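Long-range contacts in 2,3-dimethylmalate lyase (Aspergillus niger, PDB 3FA3), which is a lyase of the phosphoenolpyruvate phosphomutase family, folded as a beta/alpha barrel: residues B[160-165]-B[188-193]; B[196-201]-B[229-234]; B[211-216]-B[235-240]. One frame throughout, in Å; residues are numbered along the deposited sequence.

The three contacts trace one side of a parallel beta/alpha barrel. Contact 1 pairs strand 156-161 with strand 186-189, contact 3 pairs strand 211-213 with strand 235-238, and contact 2 lies outside them, where helix 195-204 meets the end of helix 225-231. Centre to centre, contacts 1 and 3 are about 12 Å apart, and both reach the bound OAF; Glu190 OE1 probably accepts a hydrogen bond from Asn213 ND2 at 2.8 Å, tying them together beside the ligand. The Arg160 side chain lies about 4 Å from a bound manganese ion. The side chain of Phe233 in contact 2, about 14 Å from OAF, packs on the backbone at Leu211 and Leu212.

Contact 1 (B[160-165]-B[188-193]); sequences RTDSLQ and FLEGIT. With OAF (2,2-difluoro-3,3-dihydroxybutanedioic acid), chain V.
Arg160 and Phe188 are paired on neighbouring parallel strands, and their side chains run side by side on the same face of the sheet. Phe188 O accepts from Thr161 N at 3.2 Å, and Glu190 N donates to Thr161 O at 3.3 Å, so backbone pairing fixes the register beneath them. The arginine can then be followed outward. Its CB meets Phe188 CB at 3.6 Å; CG passes the start of the ring; CD sits over the centre of the Phe188 ring face as a CH-pi contact. With CG anti to the backbone N (chi1 166°) and the chain extended from there to NE, the charged end is carried past the ring. NE and NH1 grip Asp162 side-on, one nitrogen to each oxygen: NH1 to OD1 is nearly straight and lies in the guanidinium plane, whereas NE to OD2 is tilted. Glu190 stacks over one guanidinium face, its carboxylate turned 21° from it. Its OE2 makes a long salt bridge to NH1, with charge attraction but no aimed N-H, while its OE1 is bonded to Asn213. At the tip, Arg160 NH1 reaches OAF O5 at 2.7 Å and NH2 reaches OAF O3 at 2.7 Å.

Beyond the strand, Leu164 of helix 163-167 packs its CB on Leu189 CD2 at 3.8 Å; Leu189 leaves the sheet on the face opposite Phe188. An arginine suits its place because its methylene chain can lie against an aromatic ring while its planar head meets acids and a ligand. Asp162 restrains rotation of that head, and the nearby carboxylates would be expected to offset its positive charge as it binds OAF.

Contact 2 (B[196-201]-B[229-234]); sequences EMARQV and KEMGFR
A small, largely apolar contact between the outer helices of the barrel brings Ala198 and Arg199 of helix 195-204 against Met231 and Phe233, at and just beyond the end of helix 225-231. The backbones come nearest at Arg199 and Met231, CA to CA 5.9 Å. Met231 reaches across: its SD lies 3.9 Å from Ala198 CB, and the small alanine lets the thioether approach the helix surface. The Arg199 side chain crosses that of Met231 at about a right angle. Bent at chi3 (-90°), it lays one guanidinium face over the thioether, with SD offset toward the rim. Met231 CG comes within 3.7 Å of Arg199 NH2. A long, flexible arginine fits such a margin, since its flat head can cover an apolar neighbour at the edge of the contact.

Deeper in, the Phe233 ring approaches obliquely, with CZ 3.7 Å from Ala198 O and 4.4 Å from Val201 CG1. Ile202 also touches both Met231 and Phe233, extending the apolar surface along helix 195-204. What turns the chain between those two side chains is Gly232, whose positive phi (110°) is readily adopted without a side chain. It is the C-prime residue of a Schellman motif, closed by Phe233 N to Ala228 O and a weak Gly232 N to Lys229 O bond. Such packing of successive helices around the strands belongs to the outer layer of a TIM-type barrel.

Contact 3 (B[211-216]-B[235-240]); sequences LLNMVE and IIIFPF. With OAF (2,2-difluoro-3,3-dihydroxybutanedioic acid), chain V.
Leu212 and Ile236 sit opposite each other in the tightly paired half of this contact, their side chains lying alongside and pointing the same way, with Leu212 CD2 packed on Ile236 CD1. Three parallel-sheet bonds hold the backbones there: Leu212 N donates to Ile235 O at 2.8 Å, Ile237 N to Leu212 O at 2.9 Å, and Met214 N to Ile237 O at 2.7 Å. On the other sheet face Leu211 divides its branches, CD1 packing on Ile235 CG2 while CD2 turns to Ile237 CG1 at 3.8 Å. Branched aliphatic residues suit these buried strands, filling both faces without polar demands. Asn213 ends its strand on the Leu211 face; its ND2, hydrogen-bonded to Glu190 OE1, also lies 3.0 Å from OAF O6.

Past the strands, direct pairing gives way. Met214 centres an inverse gamma turn, and a water spans the separating chains, donating to Met214 O and accepting from Phe240 N. Val215 CG2 touches Pro239 CD at 3.6 Å, and its other methyl meets the Phe240 ring obliquely. Val215 and Pro239 border OAF at this looser end.

Strand 20-25 flanks strand 235-238; on the far side of strand 211-213, Leu211 bonds Gly187 of strand 186-189 through the backbone. Helix 225-231, which links the two strands in a beta-alpha-beta unit, covers Leu212 and Ile236 through Ala228, and Ile262 of the second subunit packs on Met214.

Contact 1 (B[160-165]-B[188-193])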
loop_
_atom_site.group_PDB
_atom_site.type_symbol
_atom_site.label_atom_id
_atom_site.label_comp_id
_atom_site.label_asym_id
_atom_site.label_seq_id
_atom_site.Cartn_x
_atom_site.Cartn_y
_atom_site.Cartn_z
ATOM N N ARG B 160 -17.599 15.785 14.249
ATOM C CA ARG B 160 -17.970 16.742 13.231
ATOM C C ARG B 160 -19.374 16.440 12.727
ATOM O O ARG B 160 -19.724 15.266 12.511
ATOM C CB ARG B 160 -16.917 16.795 12.083
ATOM C CG ARG B 160 -17.367 17.544 10.772
ATOM C CD ARG B 160 -16.281 17.625 9.684
ATOM N NE ARG B 160 -16.866 17.796 8.343
ATOM C CZ ARG B 160 -16.203 18.019 7.208
ATOM N NH1 ARG B 160 -16.861 18.204 6.074
ATOM N NH2 ARG B 160 -14.894 18.074 7.209
ATOM N N THR B 161 -20.166 17.497 12.547
ATOM C CA THR B 161 -21.395 17.344 11.790
ATOM C C THR B 161 -21.387 18.189 10.515
ATOM O O THR B 161 -20.859 19.317 10.511
ATOM C CB THR B 161 -22.669 17.665 12.638
ATOM O OG1 THR B 161 -23.867 17.264 11.932
ATOM C CG2 THR B 161 -22.737 19.145 12.966
ATOM N N ASP B 162 -21.999 17.626 9.463
ATOM C CA ASP B 162 -22.266 18.300 8.197
ATOM C C ASP B 162 -23.756 18.656 8.092
ATOM O O ASP B 162 -24.295 18.969 7.004
ATOM C CB ASP B 162 -21.820 17.407 7.027
ATOM C CG ASP B 162 -20.270 17.379 6.840
ATOM O OD1 ASP B 162 -19.761 18.167 6.030
ATOM O OD2 ASP B 162 -19.553 16.590 7.501
ATOM N N SER B 163 -24.429 18.632 9.226
ATOM C CA SER B 163 -25.876 18.567 9.201
ATOM C C SER B 163 -26.513 19.924 9.129
ATOM O O SER B 163 -27.737 20.013 9.074
ATOM C CB SER B 163 -26.409 17.849 10.430
ATOM O OG SER B 163 -25.961 18.513 11.596
ATOM N N LEU B 164 -25.676 20.964 9.135
ATOM C CA LEU B 164 -26.132 22.351 9.148
ATOM C C LEU B 164 -26.792 22.688 7.834
ATOM O O LEU B 164 -27.939 23.131 7.855
ATOM C CB LEU B 164 -24.977 23.324 9.440
ATOM C CG LEU B 164 -25.202 24.773 9.014
ATOM C CD1 LEU B 164 -26.368 25.301 9.803
ATOM C CD2 LEU B 164 -23.972 25.674 9.141
ATOM N N GLN B 165 -26.082 22.476 6.707
ATOM C CA GLN B 165 -26.654 22.712 5.358
ATOM C C GLN B 165 -27.981 21.983 5.171
ATOM O O GLN B 165 -28.881 22.514 4.564
ATOM C CB GLN B 165 -25.667 22.341 4.211
ATOM C CG GLN B 165 -26.284 21.448 3.040
ATOM C CD GLN B 165 -25.261 21.091 1.955
ATOM O OE1 GLN B 165 -24.270 21.815 1.782
ATOM N NE2 GLN B 165 -25.481 19.959 1.223
ATOM N N PHE B 188 -16.894 20.170 16.159
ATOM C CA PHE B 188 -16.643 20.670 14.796
ATOM C C PHE B 188 -17.969 20.948 14.051
ATOM O O PHE B 188 -18.492 20.066 13.341
ATOM C CB PHE B 188 -15.834 19.586 14.072
ATOM C CG PHE B 188 -15.214 19.999 12.767
ATOM C CD1 PHE B 188 -14.038 19.400 12.354
ATOM C CD2 PHE B 188 -15.816 20.910 11.920
ATOM C CE1 PHE B 188 -13.443 19.723 11.161
ATOM C CE2 PHE B 188 -15.211 21.241 10.687
ATOM C CZ PHE B 188 -14.025 20.645 10.323
ATOM N N LEU B 189 -18.537 22.144 14.218
ATOM C CA LEU B 189 -19.688 22.544 13.371
ATOM C C LEU B 189 -19.071 22.928 12.073
ATOM O O LEU B 189 -18.298 23.888 12.033
ATOM C CB LEU B 189 -20.502 23.735 13.917
ATOM C CG LEU B 189 -22.033 23.917 13.632
ATOM C CD1 LEU B 189 -22.508 25.368 13.804
ATOM C CD2 LEU B 189 -22.486 23.438 12.268
ATOM N N GLU B 190 -19.359 22.163 11.025
ATOM C CA GLU B 190 -18.687 22.429 9.773
ATOM C C GLU B 190 -19.526 23.401 8.952
ATOM O O GLU B 190 -20.753 23.298 8.936
ATOM C CB GLU B 190 -18.353 21.097 9.041
ATOM C CG GLU B 190 -18.431 21.077 7.520
ATOM C CD GLU B 190 -17.199 21.668 6.807
ATOM O OE1 GLU B 190 -16.188 22.017 7.432
ATOM O OE2 GLU B 190 -17.227 21.797 5.577
ATOM N N GLY B 191 -18.874 24.353 8.284
ATOM C CA GLY B 191 -19.561 25.194 7.288
ATOM C C GLY B 191 -20.468 26.288 7.834
ATOM O O GLY B 191 -21.585 26.522 7.324
ATOM N N ILE B 192 -19.953 26.946 8.865
ATOM C CA ILE B 192 -20.632 27.979 9.605
ATOM C C ILE B 192 -21.101 29.126 8.719
ATOM O O ILE B 192 -20.295 29.697 7.993
ATOM C CB ILE B 192 -19.692 28.474 10.699
ATOM C CG1 ILE B 192 -19.358 27.286 11.612
ATOM C CG2 ILE B 192 -20.304 29.648 11.448
ATOM C CD1 ILE B 192 -19.361 27.577 13.103
ATOM N N THR B 193 -22.393 29.463 8.783
ATOM C CA THR B 193 -22.956 30.313 7.736
ATOM C C THR B 193 -22.621 31.785 7.923
ATOM O O THR B 193 -22.650 32.545 6.981
ATOM C CB THR B 193 -24.514 30.118 7.482
ATOM O OG1 THR B 193 -25.292 30.319 8.681
ATOM C CG2 THR B 193 -24.838 28.769 6.881
HETATM O O2 OAF V . -9.743 19.388 4.385
HETATM C C1 OAF V . -10.761 18.645 4.366
HETATM O O1 OAF V . -10.844 17.501 3.839
HETATM C C2 OAF V . -12.028 19.221 5.031
HETATM O O4 OAF V . -11.707 20.104 6.069
HETATM O O3 OAF V . -12.795 18.177 5.580
HETATM C C3 OAF V . -12.789 20.073 4.027
HETATM F F1 OAF V . -12.853 19.458 2.828
HETATM F F2 OAF V . -12.127 21.295 3.995
HETATM C C4 OAF V . -14.258 20.190 4.426
HETATM O O5 OAF V . -14.973 19.179 4.390
HETATM O O6 OAF V . -14.624 21.330 4.743
HETATM O O HOH W 1 -23.408 22.462 6.873
#

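Contact 2 (B[196-201]-B[229-234])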
loop_
_atom_site.group_PDB
_atom_site.type_symbol
_atom_site.label_atom_id
_atom_site.label_comp_id
_atom_site.label_asym_id
_atom_site.label_seq_id
_atom_site.Cartn_x
_atom_site.Cartn_y
_atom_site.Cartn_z
ATOM N N GLU B 196 -21.941 35.613 13.441
ATOM C CA GLU B 196 -22.762 35.651 14.637
ATOM C C GLU B 196 -23.138 34.234 15.083
ATOM O O GLU B 196 -23.375 33.989 16.252
ATOM C CB GLU B 196 -23.992 36.525 14.386
ATOM C CG GLU B 196 -24.553 36.396 12.937
ATOM C CD GLU B 196 -24.006 37.413 11.857
ATOM O OE1 GLU B 196 -22.870 37.940 11.930
ATOM O OE2 GLU B 196 -24.752 37.672 10.895
ATOM N N MET B 197 -23.167 33.297 14.155
ATOM C CA MET B 197 -23.384 31.915 14.507
ATOM C C MET B 197 -22.077 31.289 15.008
ATOM O O MET B 197 -22.121 30.432 15.929
ATOM C CB MET B 197 -23.921 31.117 13.315
ATOM C CG MET B 197 -23.854 29.581 13.485
ATOM S SD MET B 197 -24.273 28.604 12.003
ATOM C CE MET B 197 -25.921 29.128 11.509
ATOM N N ALA B 198 -20.927 31.688 14.453
ATOM C CA ALA B 198 -19.651 31.243 15.064
ATOM C C ALA B 198 -19.533 31.651 16.559
ATOM O O ALA B 198 -18.976 30.913 17.380
ATOM C CB ALA B 198 -18.442 31.764 14.289
ATOM N N ARG B 199 -20.042 32.846 16.865
ATOM C CA ARG B 199 -20.177 33.363 18.200
ATOM C C ARG B 199 -21.234 32.506 18.932
ATOM O O ARG B 199 -21.034 32.111 20.091
ATOM C CB ARG B 199 -20.603 34.865 18.105
ATOM C CG ARG B 199 -20.167 35.897 19.241
ATOM C CD ARG B 199 -19.960 37.458 18.725
ATOM N NE ARG B 199 -18.567 37.772 18.262
ATOM C CZ ARG B 199 -18.177 38.114 17.022
ATOM N NH1 ARG B 199 -19.068 38.272 16.034
ATOM N NH2 ARG B 199 -16.874 38.319 16.780
ATOM N N GLN B 200 -22.348 32.199 18.276
ATOM C CA GLN B 200 -23.416 31.491 18.960
ATOM C C GLN B 200 -22.981 30.108 19.377
ATOM O O GLN B 200 -22.935 29.817 20.586
ATOM C CB GLN B 200 -24.650 31.397 18.095
ATOM C CG GLN B 200 -25.630 32.460 18.420
ATOM C CD GLN B 200 -26.596 32.038 19.510
ATOM O OE1 GLN B 200 -26.219 31.394 20.515
ATOM N NE2 GLN B 200 -27.876 32.410 19.320
ATOM N N VAL B 201 -22.640 29.260 18.389
ATOM C CA VAL B 201 -22.174 27.872 18.662
ATOM C C VAL B 201 -21.150 27.685 19.837
ATOM O O VAL B 201 -21.213 26.660 20.543
ATOM C CB VAL B 201 -21.675 27.156 17.373
ATOM C CG1 VAL B 201 -20.228 27.530 17.051
ATOM C CG2 VAL B 201 -21.847 25.668 17.508
ATOM N N LYS B 229 -9.923 33.092 18.218
ATOM C CA LYS B 229 -9.432 32.834 19.570
ATOM C C LYS B 229 -10.283 33.631 20.521
ATOM O O LYS B 229 -10.689 33.106 21.568
ATOM C CB LYS B 229 -7.967 33.232 19.745
ATOM C CG LYS B 229 -7.425 32.932 21.122
ATOM C CD LYS B 229 -6.093 33.590 21.233
ATOM C CE LYS B 229 -5.337 33.092 22.401
ATOM N NZ LYS B 229 -3.950 33.395 22.030
ATOM N N GLU B 230 -10.563 34.881 20.137
ATOM C CA GLU B 230 -11.320 35.799 20.983
ATOM C C GLU B 230 -12.711 35.313 21.233
ATOM O O GLU B 230 -13.124 35.187 22.369
ATOM C CB GLU B 230 -11.356 37.185 20.388
ATOM C CG GLU B 230 -10.118 37.970 20.693
ATOM C CD GLU B 230 -10.281 39.436 20.374
ATOM O OE1 GLU B 230 -11.042 40.103 21.091
ATOM O OE2 GLU B 230 -9.619 39.922 19.422
ATOM N N MET B 231 -13.421 35.037 20.167
ATOM C CA MET B 231 -14.701 34.372 20.241
ATOM C C MET B 231 -14.732 33.128 21.146
ATOM O O MET B 231 -15.783 32.780 21.694
ATOM C CB MET B 231 -15.103 33.966 18.817
ATOM C CG MET B 231 -15.979 34.977 18.105
ATOM S SD MET B 231 -16.359 34.258 16.496
ATOM C CE MET B 231 -15.228 35.120 15.404
ATOM N N GLY B 232 -13.613 32.423 21.245
ATOM C CA GLY B 232 -13.529 31.266 22.138
ATOM C C GLY B 232 -13.439 29.909 21.458
ATOM O O GLY B 232 -14.020 28.918 21.904
ATOM N N PHE B 233 -12.714 29.858 20.356
ATOM C CA PHE B 233 -12.337 28.553 19.791
ATOM C C PHE B 233 -11.054 28.050 20.404
ATOM O O PHE B 233 -10.285 28.808 20.957
ATOM C CB PHE B 233 -12.222 28.606 18.259
ATOM C CG PHE B 233 -13.547 28.711 17.588
ATOM C CD1 PHE B 233 -14.019 29.948 17.148
ATOM C CD2 PHE B 233 -14.364 27.586 17.462
ATOM C CE1 PHE B 233 -15.262 30.057 16.585
ATOM C CE2 PHE B 233 -15.596 27.688 16.895
ATOM C CZ PHE B 233 -16.046 28.921 16.459
ATOM N N ARG B 234 -10.828 26.761 20.286
ATOM C CA ARG B 234 -9.632 26.153 20.833
ATOM C C ARG B 234 -8.635 25.772 19.714
ATOM O O ARG B 234 -7.393 25.844 19.912
ATOM C CB ARG B 234 -10.067 24.963 21.686
ATOM C CG ARG B 234 -11.177 25.372 22.603
ATOM C CD ARG B 234 -10.659 26.288 23.704
ATOM N NE ARG B 234 -10.241 25.490 24.842
ATOM C CZ ARG B 234 -8.984 25.151 25.117
ATOM N NH1 ARG B 234 -7.993 25.576 24.361
ATOM N NH2 ARG B 234 -8.713 24.398 26.184
#

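Contact 3 (B[211-216]-B[235-240])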
loop_
_atom_site.group_PDB
_atom_site.type_symbol
_atom_site.label_atom_id
_atom_site.label_comp_id
_atom_site.label_asym_id
_atom_site.label_seq_id
_atom_site.Cartn_x
_atom_site.Cartn_y
_atom_site.Cartn_z
ATOM N N LEU B 211 -13.591 23.594 17.323
ATOM C CA LEU B 211 -12.721 23.806 16.184
ATOM C C LEU B 211 -13.414 24.574 15.089
ATOM O O LEU B 211 -14.493 24.244 14.651
ATOM C CB LEU B 211 -12.241 22.477 15.632
ATOM C CG LEU B 211 -11.376 22.499 14.385
ATOM C CD1 LEU B 211 -10.456 21.387 14.379
ATOM C CD2 LEU B 211 -12.147 22.453 13.174
ATOM N N LEU B 212 -12.768 25.608 14.621
ATOM C CA LEU B 212 -13.254 26.278 13.459
ATOM C C LEU B 212 -12.495 25.792 12.239
ATOM O O LEU B 212 -11.270 25.835 12.206
ATOM C CB LEU B 212 -13.029 27.746 13.659
ATOM C CG LEU B 212 -13.209 28.632 12.459
ATOM C CD1 LEU B 212 -14.698 28.636 12.011
ATOM C CD2 LEU B 212 -12.764 30.019 12.939
ATOM N N ASN B 213 -13.243 25.302 11.253
ATOM C CA ASN B 213 -12.684 25.052 9.922
ATOM C C ASN B 213 -12.796 26.301 9.020
ATOM O O ASN B 213 -13.876 26.593 8.441
ATOM C CB ASN B 213 -13.382 23.864 9.262
ATOM C CG ASN B 213 -12.739 23.489 7.952
ATOM O OD1 ASN B 213 -11.554 23.798 7.741
ATOM N ND2 ASN B 213 -13.492 22.817 7.061
ATOM N N MET B 214 -11.688 27.037 8.914
ATOM C CA MET B 214 -11.694 28.250 8.130
ATOM C C MET B 214 -11.282 27.967 6.676
ATOM O O MET B 214 -10.102 28.102 6.303
ATOM C CB MET B 214 -10.841 29.329 8.761
ATOM C CG MET B 214 -10.861 30.606 7.992
ATOM S SD MET B 214 -12.443 31.453 8.106
ATOM C CE MET B 214 -13.493 30.837 6.752
ATOM N N VAL B 215 -12.264 27.541 5.879
ATOM C CA VAL B 215 -12.064 27.241 4.447
ATOM C C VAL B 215 -12.593 28.496 3.775
ATOM O O VAL B 215 -13.700 28.927 4.090
ATOM C CB VAL B 215 -12.806 25.936 3.962
ATOM C CG1 VAL B 215 -12.744 25.791 2.509
ATOM C CG2 VAL B 215 -12.209 24.743 4.547
ATOM N N GLU B 216 -11.783 29.113 2.917
ATOM C CA GLU B 216 -12.171 30.386 2.350
ATOM C C GLU B 216 -13.056 30.165 1.153
ATOM O O GLU B 216 -12.987 29.122 0.497
ATOM C CB GLU B 216 -10.962 31.239 1.969
ATOM C CG GLU B 216 -10.391 32.080 3.097
ATOM C CD GLU B 216 -8.937 32.461 2.858
ATOM O OE1 GLU B 216 -8.220 31.763 2.091
ATOM O OE2 GLU B 216 -8.498 33.463 3.454
ATOM N N ILE B 235 -9.215 25.419 18.553
ATOM C CA ILE B 235 -8.503 25.039 17.335
ATOM C C ILE B 235 -9.099 25.720 16.112
ATOM O O ILE B 235 -10.294 25.608 15.875
ATOM C CB ILE B 235 -8.551 23.488 17.073
ATOM C CG1 ILE B 235 -7.956 22.715 18.256
ATOM C CG2 ILE B 235 -7.721 23.169 15.872
ATOM C CD1 ILE B 235 -8.660 21.410 18.621
ATOM N N ILE B 236 -8.262 26.414 15.341
ATOM C CA ILE B 236 -8.617 26.833 13.964
ATOM C C ILE B 236 -7.778 26.112 12.871
ATOM O O ILE B 236 -6.546 26.069 12.955
ATOM C CB ILE B 236 -8.499 28.360 13.796
ATOM C CG1 ILE B 236 -9.014 28.763 12.415
ATOM C CG2 ILE B 236 -7.046 28.866 14.133
ATOM C CD1 ILE B 236 -9.462 30.200 12.286
ATOM N N ILE B 237 -8.441 25.514 11.889
ATOM C CA ILE B 237 -7.766 24.923 10.721
ATOM C C ILE B 237 -8.053 25.714 9.398
ATOM O O ILE B 237 -9.146 26.305 9.182
ATOM C CB ILE B 237 -8.090 23.390 10.496
ATOM C CG1 ILE B 237 -9.595 23.117 10.409
ATOM C CG2 ILE B 237 -7.537 22.556 11.546
ATOM C CD1 ILE B 237 -9.946 21.700 9.923
ATOM N N PHE B 238 -7.067 25.669 8.504
ATOM C CA PHE B 238 -7.185 26.235 7.161
ATOM C C PHE B 238 -6.795 25.164 6.162
ATOM O O PHE B 238 -5.655 25.147 5.709
ATOM C CB PHE B 238 -6.247 27.436 6.969
ATOM C CG PHE B 238 -6.199 28.396 8.136
ATOM C CD1 PHE B 238 -5.289 28.198 9.170
ATOM C CD2 PHE B 238 -6.998 29.530 8.142
ATOM C CE1 PHE B 238 -5.188 29.110 10.221
ATOM C CE2 PHE B 238 -6.945 30.459 9.183
ATOM C CZ PHE B 238 -6.036 30.254 10.241
ATOM N N PRO B 239 -7.719 24.264 5.835
ATOM C CA PRO B 239 -7.461 23.111 4.990
ATOM C C PRO B 239 -6.706 23.342 3.634
ATOM O O PRO B 239 -5.837 22.513 3.277
ATOM C CB PRO B 239 -8.871 22.550 4.787
ATOM C CG PRO B 239 -9.525 22.865 6.105
ATOM C CD PRO B 239 -9.098 24.272 6.316
ATOM N N PHE B 240 -7.001 24.451 2.916
ATOM C CA PHE B 240 -6.346 24.720 1.626
ATOM C C PHE B 240 -5.149 25.616 1.688
ATOM O O PHE B 240 -4.735 26.170 0.663
ATOM C CB PHE B 240 -7.341 25.157 0.549
ATOM C CG PHE B 240 -8.403 24.118 0.314
ATOM C CD1 PHE B 240 -8.047 22.761 0.248
ATOM C CD2 PHE B 240 -9.742 24.452 0.238
ATOM C CE1 PHE B 240 -9.020 21.759 0.098
ATOM C CE2 PHE B 240 -10.739 23.477 0.090
ATOM C CZ PHE B 240 -10.387 22.125 0.023
HETATM O O2 OAF V . -9.743 19.388 4.385
HETATM C C1 OAF V . -10.761 18.645 4.366
HETATM O O1 OAF V . -10.844 17.501 3.839
HETATM C C2 OAF V . -12.028 19.221 5.031
HETATM O O4 OAF V . -11.707 20.104 6.069
HETATM O O3 OAF V . -12.795 18.177 5.580
HETATM C C3 OAF V . -12.789 20.073 4.027
HETATM F F1 OAF V . -12.853 19.458 2.828
HETATM F F2 OAF V . -12.127 21.295 3.995
HETATM C C4 OAF V . -14.258 20.190 4.426
HETATM O O5 OAF V . -14.973 19.179 4.390
HETATM O O6 OAF V . -14.624 21.330 4.743
HETATM O O HOH W 2 -8.196 27.099 4.007
#